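Local atomic coordinates of phiAB6 tailspike (Unidentified phage, PDB entry 5JS4), a protein that probably serves as the host-recognition spike of an Acinetobacter baumannii phage, a beta-helical trimer that fragments the bacterial exopolysaccharide. Residues M610-D615 with T620-N625. Numbering follows the deposited sequence.
Sequences MMLTYD and TPQNNN
Met611 O, on the edge of a strand in a C-terminal beta-sandwich-like region, accepts two bonds: one from Asn624 ND2 at 2.9 Å and one from a water 2.8 Å from that same oxygen. The water's second hydrogen goes to Gln622 OE1, so it links the strand carbonyl to the Gln622 amide. Asn624 ND2 comes in from above the carbonyl plane of Met611, 39° out of it, although the oxygen lies nearly within the amide plane of Asn624. Two residues along, Thr613 N donates to Gln622 OE1 at 2.9 Å, giving that oxygen two donors. The segments run antiparallel, yet none of these direct bonds joins backbone to backbone: side-chain amides of 620-625 stand in for the missing strand ladder, and two further waters bridge the main chains. One of them gives a hydrogen to Thr613 O and accepts from Gln622 N, 3.0 Å from each; the other donates to Gln622 O and, weakly, to Thr613 O. Gln622 reaches the strand because CG lies anti to the backbone N (chi1 -168°) and the chain stays extended beyond it. Leu612 lays CD1 against the 622-624 backbone, 3.5 Å from Gln622 O, while its side chain also meets Trp627 and Ile629. On its other edge, 610-615 pairs with strand 708-715. Trimer assembly closes over the contact: Asn624 OD1 accepts from Ala605 N of the second subunit, and Thr613 OG1 bonds to His653 ND1 of that subunit. Asn625 ND2, held chiefly by Lys588 O, also makes a weak but nearly straight N-H...S bond (166°) to Met610 SD at 3.6 Å, the two side chains crossing at about a right angle.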
loop_
_atom_site.group_PDB
_atom_site.type_symbol
_atom_site.label_atom_id
_atom_site.label_comp_id
_atom_site.label_asym_id
_atom_site.label_seq_id
_atom_site.Cartn_x
_atom_site.Cartn_y
_atom_site.Cartn_z
ATOM N N MET A 610 -5.899 -42.275 24.553
ATOM C CA MET A 610 -4.912 -43.177 23.984
ATOM C C MET A 610 -5.560 -44.542 23.830
ATOM O O MET A 610 -6.287 -44.994 24.717
ATOM C CB MET A 610 -3.680 -43.284 24.879
ATOM C CG MET A 610 -2.815 -42.041 24.845
ATOM S SD MET A 610 -1.354 -42.150 25.893
ATOM C CE MET A 610 -2.040 -41.756 27.497
ATOM N N MET A 611 -5.320 -45.183 22.689
ATOM C CA MET A 611 -5.753 -46.557 22.475
ATOM C C MET A 611 -4.529 -47.417 22.219
ATOM O O MET A 611 -3.571 -46.983 21.581
ATOM C CB MET A 611 -6.746 -46.645 21.318
ATOM C CG MET A 611 -7.981 -45.793 21.561
ATOM S SD MET A 611 -9.295 -46.049 20.358
ATOM C CE MET A 611 -10.128 -47.462 21.066
ATOM N N LEU A 612 -4.567 -48.634 22.735
ATOM C CA LEU A 612 -3.408 -49.514 22.708
ATOM C C LEU A 612 -3.902 -50.946 22.696
ATOM O O LEU A 612 -4.756 -51.313 23.493
ATOM C CB LEU A 612 -2.552 -49.230 23.945
ATOM C CG LEU A 612 -1.293 -50.061 24.171
ATOM C CD1 LEU A 612 -0.302 -49.911 23.032
ATOM C CD2 LEU A 612 -0.653 -49.636 25.482
ATOM N N THR A 613 -3.379 -51.755 21.776
ATOM C CA THR A 613 -3.849 -53.121 21.615
ATOM C C THR A 613 -2.731 -54.139 21.839
ATOM O O THR A 613 -1.606 -53.953 21.379
ATOM C CB THR A 613 -4.546 -53.286 20.245
ATOM O OG1 THR A 613 -5.794 -52.574 20.285
ATOM C CG2 THR A 613 -4.819 -54.745 19.910
ATOM N N TYR A 614 -3.063 -55.183 22.594
ATOM C CA TYR A 614 -2.220 -56.361 22.780
ATOM C C TYR A 614 -2.598 -57.390 21.731
ATOM O O TYR A 614 -3.774 -57.613 21.494
ATOM C CB TYR A 614 -2.474 -56.963 24.158
ATOM C CG TYR A 614 -1.869 -58.330 24.360
ATOM C CD1 TYR A 614 -0.543 -58.466 24.747
ATOM C CD2 TYR A 614 -2.623 -59.486 24.170
ATOM C CE1 TYR A 614 0.019 -59.714 24.937
ATOM C CE2 TYR A 614 -2.071 -60.741 24.358
ATOM C CZ TYR A 614 -0.747 -60.848 24.740
ATOM O OH TYR A 614 -0.183 -62.086 24.940
ATOM N N ASP A 615 -1.605 -58.026 21.114
ATOM C CA ASP A 615 -1.845 -59.109 20.163
ATOM C C ASP A 615 -0.647 -60.037 20.238
ATOM O O ASP A 615 0.469 -59.636 19.912
ATOM C CB ASP A 615 -2.021 -58.546 18.751
ATOM C CG ASP A 615 -2.403 -59.603 17.718
ATOM O OD1 ASP A 615 -2.276 -60.818 17.982
ATOM O OD2 ASP A 615 -2.833 -59.195 16.621
ATOM N N THR A 620 6.447 -57.507 17.383
ATOM C CA THR A 620 6.927 -56.674 18.485
ATOM C C THR A 620 5.713 -56.022 19.141
ATOM O O THR A 620 4.727 -55.755 18.459
ATOM C CB THR A 620 7.886 -55.574 17.995
ATOM O OG1 THR A 620 7.199 -54.695 17.097
ATOM C CG2 THR A 620 9.090 -56.175 17.281
ATOM N N PRO A 621 5.772 -55.773 20.462
ATOM C CA PRO A 621 4.597 -55.186 21.109
ATOM C C PRO A 621 4.255 -53.810 20.555
ATOM O O PRO A 621 5.137 -53.028 20.221
ATOM C CB PRO A 621 5.006 -55.079 22.584
ATOM C CG PRO A 621 6.180 -55.983 22.745
ATOM C CD PRO A 621 6.868 -56.012 21.418
ATOM N N GLN A 622 2.966 -53.526 20.443
ATOM C CA GLN A 622 2.525 -52.198 20.080
ATOM C C GLN A 622 2.848 -51.255 21.235
ATOM O O GLN A 622 2.728 -51.626 22.400
ATOM C CB GLN A 622 1.025 -52.213 19.799
ATOM C CG GLN A 622 0.505 -50.960 19.136
ATOM C CD GLN A 622 -0.977 -51.051 18.868
ATOM O OE1 GLN A 622 -1.782 -50.598 19.676
ATOM N NE2 GLN A 622 -1.348 -51.663 17.749
ATOM N N ASN A 623 3.282 -50.049 20.900
ATOM C CA ASN A 623 3.613 -49.038 21.896
ATOM C C ASN A 623 2.874 -47.754 21.566
ATOM O O ASN A 623 2.917 -47.290 20.429
ATOM C CB ASN A 623 5.129 -48.808 21.913
ATOM C CG ASN A 623 5.573 -47.845 23.003
ATOM O OD1 ASN A 623 5.118 -46.703 23.064
ATOM N ND2 ASN A 623 6.487 -48.297 23.861
ATOM N N ASN A 624 2.170 -47.201 22.553
ATOM C CA ASN A 624 1.582 -45.879 22.419
ATOM C C ASN A 624 2.160 -44.965 23.486
ATOM O O ASN A 624 1.878 -45.133 24.668
ATOM C CB ASN A 624 0.052 -45.938 22.533
ATOM C CG ASN A 624 -0.610 -44.592 22.262
ATOM O OD1 ASN A 624 0.035 -43.549 22.280
ATOM N ND2 ASN A 624 -1.912 -44.617 22.006
ATOM N N ASN A 625 2.994 -44.018 23.061
ATOM C CA ASN A 625 3.424 -42.924 23.926
ATOM C C ASN A 625 4.255 -43.385 25.122
ATOM O O ASN A 625 4.265 -42.724 26.162
ATOM C CB ASN A 625 2.190 -42.146 24.416
ATOM C CG ASN A 625 2.482 -40.690 24.710
ATOM O OD1 ASN A 625 3.538 -40.165 24.356
ATOM N ND2 ASN A 625 1.526 -40.019 25.350
HETATM O O HOH W 1 -1.552 -47.770 19.785
HETATM O O HOH W 2 1.038 -53.457 23.464
HETATM O O HOH W 3 1.013 -55.421 21.660
#